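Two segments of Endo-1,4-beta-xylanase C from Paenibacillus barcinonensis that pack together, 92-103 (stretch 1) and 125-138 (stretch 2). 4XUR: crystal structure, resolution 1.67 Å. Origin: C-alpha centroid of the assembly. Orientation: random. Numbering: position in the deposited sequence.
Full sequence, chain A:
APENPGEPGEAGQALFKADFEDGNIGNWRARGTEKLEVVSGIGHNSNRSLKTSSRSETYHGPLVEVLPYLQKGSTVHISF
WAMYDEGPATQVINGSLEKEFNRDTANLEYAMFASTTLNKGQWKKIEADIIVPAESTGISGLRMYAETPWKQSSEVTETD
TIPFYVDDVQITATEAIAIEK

Stretch 1 92-103: VINGSLEKEFNR
Stretch 2 125-138: KIEADIIVPAESTG

Strand 92-101 and strand 125-131 run in roughly the same direction, 35° apart, with axes 7.7 Å apart at closest approach. The contact buries 450 Å² in total. In register, Gly 95 CA is 6.8 Å from Ile 126 CA. Leu 97 CA is 9.2 Å from Ile 130 CA. Lys 99 CA is 9.5 Å from Pro 133 CA. Asn 102 CA is 5.1 Å from Gly 138 CA.

Phe 101 and Gly 138 cover the most surface. Phe 101 is extended (phi/psi -123/137), with chi1 m and chi2 84°. Thr 137 O lies at its ring edge, 3.5 Å from Phe 101 CD2. Thr 137 belongs to the 3-10 segment 135-137. Gly 138 follows at 79/11, a conformation that calls for glycine; a CB would also clash with Asn 102 ND2. Asn 102 turns to 58/29, and Asn 102 N donates a nearly straight hydrogen bond to Gly 138 O (2.9 Å, 174°).

Ile 126 (chi1 m, chi2 p) comes next. It points toward stretch 1, and Ile 126 CG2 lies 4.1 Å from Gly 95 N, where no side chain intervenes. Leu 97 (m, t) meets Ile 130 (chi1 p), with Leu 97 CD1 to Ile 130 CD1 at 4.0 Å, a buried apolar contact. Lys 99 CD lies 4.2 Å from Pro 133 CG. A water accepts from Lys 99 NZ (2.6 Å) and donates to Ile 131 O (2.7 Å).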

# COMPACT_ATOMS: atom_id res chain seq x y z
N VAL A 92 1.56 13.14 -4.52
CA VAL A 92 1.99 11.84 -5.07
C VAL A 92 1.71 10.76 -4.04
O VAL A 92 2.00 10.94 -2.85
CB VAL A 92 3.52 11.86 -5.36
CG1 VAL A 92 3.99 10.48 -5.74
CG2 VAL A 92 3.80 12.94 -6.42
N ILE A 93 1.20 9.63 -4.49
CA ILE A 93 1.14 8.43 -3.61
C ILE A 93 1.88 7.31 -4.34
O ILE A 93 1.75 7.17 -5.53
CB ILE A 93 -0.30 8.01 -3.30
CG1 ILE A 93 -0.94 9.00 -2.32
CG2 ILE A 93 -0.35 6.65 -2.62
CD1 ILE A 93 -0.46 8.89 -0.88
N ASN A 94 2.63 6.52 -3.60
CA ASN A 94 3.46 5.48 -4.20
C ASN A 94 2.88 4.14 -3.80
O ASN A 94 2.38 3.96 -2.67
CB ASN A 94 4.91 5.58 -3.63
CG ASN A 94 5.67 6.79 -4.18
OD1 ASN A 94 5.18 7.52 -5.06
ND2 ASN A 94 6.86 7.03 -3.65
N GLY A 95 2.93 3.18 -4.71
CA GLY A 95 2.77 1.76 -4.30
C GLY A 95 4.16 1.15 -4.16
O GLY A 95 5.01 1.32 -5.04
N SER A 96 4.39 0.43 -3.05
CA SER A 96 5.70 -0.15 -2.74
C SER A 96 5.62 -1.59 -2.24
O SER A 96 4.55 -2.07 -1.83
CB SER A 96 6.42 0.71 -1.73
OG SER A 96 6.64 2.01 -2.20
N LEU A 97 6.76 -2.27 -2.28
CA LEU A 97 6.92 -3.58 -1.79
C LEU A 97 7.89 -3.57 -0.66
O LEU A 97 8.98 -3.03 -0.83
CB LEU A 97 7.40 -4.56 -2.88
CG LEU A 97 6.59 -4.64 -4.17
CD1 LEU A 97 7.32 -5.59 -5.09
CD2 LEU A 97 5.16 -5.06 -3.91
N GLU A 98 7.57 -4.28 0.42
CA GLU A 98 8.58 -4.61 1.48
C GLU A 98 8.96 -6.04 1.39
O GLU A 98 8.06 -6.90 1.39
CB GLU A 98 7.97 -4.31 2.87
CG GLU A 98 8.83 -4.81 4.02
CD GLU A 98 8.19 -4.41 5.38
OE1 GLU A 98 8.01 -3.21 5.62
OE2 GLU A 98 7.77 -5.32 6.11
N LYS A 99 10.26 -6.35 1.25
CA LYS A 99 10.74 -7.73 1.05
C LYS A 99 11.65 -8.21 2.19
O LYS A 99 12.52 -7.48 2.63
CB LYS A 99 11.45 -7.85 -0.28
CG LYS A 99 10.53 -7.82 -1.46
CD LYS A 99 11.36 -7.97 -2.75
CE LYS A 99 11.45 -6.70 -3.50
NZ LYS A 99 12.03 -6.94 -4.82
N GLU A 100 11.39 -9.43 2.64
CA GLU A 100 12.15 -10.11 3.69
C GLU A 100 12.77 -11.38 3.04
O GLU A 100 12.09 -12.11 2.29
CB GLU A 100 11.23 -10.54 4.84
CG GLU A 100 11.93 -11.33 5.93
CD GLU A 100 10.95 -11.97 6.87
OE1 GLU A 100 10.47 -11.31 7.75
OE2 GLU A 100 10.65 -13.19 6.71
N PHE A 101 14.05 -11.63 3.33
CA PHE A 101 14.80 -12.73 2.85
C PHE A 101 15.35 -13.52 4.06
O PHE A 101 15.88 -12.92 4.97
CB PHE A 101 15.97 -12.33 1.94
CG PHE A 101 15.52 -11.70 0.64
CD1 PHE A 101 15.20 -10.34 0.59
CD2 PHE A 101 15.34 -12.46 -0.51
CE1 PHE A 101 14.79 -9.76 -0.59
CE2 PHE A 101 14.94 -11.86 -1.69
CZ PHE A 101 14.66 -10.49 -1.72
N ASN A 102 15.26 -14.83 3.97
CA ASN A 102 15.83 -15.75 4.97
C ASN A 102 15.29 -15.48 6.34
O ASN A 102 16.00 -15.70 7.33
CB ASN A 102 17.36 -15.71 4.96
CG ASN A 102 17.94 -15.85 3.59
OD1 ASN A 102 18.61 -14.95 3.11
ND2 ASN A 102 17.65 -16.92 2.95
N ARG A 103 14.06 -14.98 6.43
CA ARG A 103 13.45 -14.69 7.73
C ARG A 103 14.31 -13.75 8.60
O ARG A 103 14.33 -13.86 9.81
CB ARG A 103 13.15 -15.97 8.50
CG ARG A 103 12.30 -16.95 7.72
CD ARG A 103 11.68 -17.97 8.65
NE ARG A 103 12.12 -19.29 8.27
CZ ARG A 103 11.90 -19.83 7.06
NH1 ARG A 103 11.26 -19.11 6.12
NH2 ARG A 103 12.27 -21.07 6.80
N LYS A 125 -6.30 5.22 -9.76
CA LYS A 125 -5.67 3.87 -9.75
C LYS A 125 -4.13 3.97 -9.78
O LYS A 125 -3.55 4.82 -10.46
CB LYS A 125 -6.16 3.09 -10.94
CG LYS A 125 -5.83 1.60 -10.85
CD LYS A 125 -6.37 0.87 -12.09
CE LYS A 125 -6.81 -0.54 -11.86
NZ LYS A 125 -7.22 -1.17 -13.17
N ILE A 126 -3.48 3.14 -8.96
CA ILE A 126 -2.03 2.92 -9.02
C ILE A 126 -1.83 1.46 -9.45
O ILE A 126 -2.41 0.59 -8.85
CB ILE A 126 -1.39 3.17 -7.64
CG1 ILE A 126 -1.52 4.64 -7.22
CG2 ILE A 126 0.06 2.70 -7.63
CD1 ILE A 126 -2.84 4.99 -6.63
N GLU A 127 -1.04 1.22 -10.50
CA GLU A 127 -0.86 -0.14 -10.97
C GLU A 127 0.50 -0.38 -11.61
O GLU A 127 1.12 0.50 -12.19
CB GLU A 127 -1.99 -0.51 -11.91
CG GLU A 127 -1.88 0.14 -13.30
CD GLU A 127 -3.01 -0.31 -14.22
OE1 GLU A 127 -3.48 -1.48 -14.10
OE2 GLU A 127 -3.44 0.48 -15.07
N ALA A 128 0.99 -1.63 -11.50
CA ALA A 128 2.16 -2.09 -12.25
C ALA A 128 2.24 -3.61 -12.26
O ALA A 128 1.64 -4.29 -11.41
CB ALA A 128 3.44 -1.53 -11.66
N ASP A 129 2.99 -4.14 -13.20
CA ASP A 129 3.51 -5.56 -13.06
C ASP A 129 4.62 -5.54 -12.01
O ASP A 129 5.50 -4.67 -11.98
CB ASP A 129 4.08 -6.09 -14.37
CG ASP A 129 3.05 -6.56 -15.37
OD1 ASP A 129 1.83 -6.48 -15.16
OD2 ASP A 129 3.52 -7.08 -16.40
N ILE A 130 4.64 -6.59 -11.19
CA ILE A 130 5.84 -6.83 -10.34
C ILE A 130 6.33 -8.27 -10.51
O ILE A 130 5.57 -9.18 -10.87
CB ILE A 130 5.55 -6.56 -8.87
CG1 ILE A 130 4.50 -7.52 -8.31
CG2 ILE A 130 5.15 -5.13 -8.68
CD1 ILE A 130 4.82 -8.06 -6.93
N ILE A 131 7.61 -8.46 -10.18
CA ILE A 131 8.25 -9.76 -10.21
C ILE A 131 8.26 -10.26 -8.75
O ILE A 131 8.63 -9.54 -7.80
CB ILE A 131 9.72 -9.58 -10.78
CG1 ILE A 131 9.63 -9.38 -12.27
CG2 ILE A 131 10.64 -10.76 -10.41
CD1 ILE A 131 10.78 -8.63 -12.84
N VAL A 132 7.87 -11.52 -8.58
CA VAL A 132 7.99 -12.21 -7.32
C VAL A 132 9.34 -12.95 -7.41
O VAL A 132 9.47 -13.81 -8.31
CB VAL A 132 6.81 -13.22 -7.15
CG1 VAL A 132 6.80 -13.82 -5.79
CG2 VAL A 132 5.48 -12.47 -7.33
N PRO A 133 10.29 -12.63 -6.54
CA PRO A 133 11.60 -13.34 -6.62
C PRO A 133 11.49 -14.87 -6.47
O PRO A 133 10.54 -15.35 -5.81
CB PRO A 133 12.38 -12.75 -5.48
CG PRO A 133 11.77 -11.41 -5.21
CD PRO A 133 10.31 -11.63 -5.49
N ALA A 134 12.46 -15.59 -7.05
CA ALA A 134 12.41 -17.08 -7.11
C ALA A 134 12.76 -17.67 -5.73
O ALA A 134 13.32 -17.01 -4.86
CB ALA A 134 13.31 -17.61 -8.18
N GLU A 135 12.39 -18.95 -5.54
CA GLU A 135 12.63 -19.67 -4.28
C GLU A 135 14.06 -19.59 -3.82
O GLU A 135 14.35 -19.35 -2.65
CB GLU A 135 12.16 -21.14 -4.49
CG GLU A 135 12.52 -22.08 -3.34
CD GLU A 135 11.90 -21.74 -2.04
OE1 GLU A 135 12.67 -21.81 -1.04
OE2 GLU A 135 10.70 -21.39 -2.00
N SER A 136 14.95 -19.80 -4.79
CA SER A 136 16.38 -19.86 -4.51
C SER A 136 16.91 -18.54 -3.96
O SER A 136 18.08 -18.51 -3.53
CB SER A 136 17.15 -20.38 -5.74
OG SER A 136 16.74 -19.73 -6.93
N THR A 137 16.13 -17.45 -4.02
CA THR A 137 16.58 -16.20 -3.37
C THR A 137 16.47 -16.27 -1.85
O THR A 137 17.07 -15.46 -1.15
CB THR A 137 15.84 -14.92 -3.78
OG1 THR A 137 14.46 -15.00 -3.34
CG2 THR A 137 15.96 -14.63 -5.29
N GLY A 138 15.69 -17.21 -1.33
CA GLY A 138 15.38 -17.26 0.10
C GLY A 138 14.29 -16.27 0.53
O GLY A 138 14.03 -16.11 1.74
O HOH W 1 10.60 -7.96 -6.78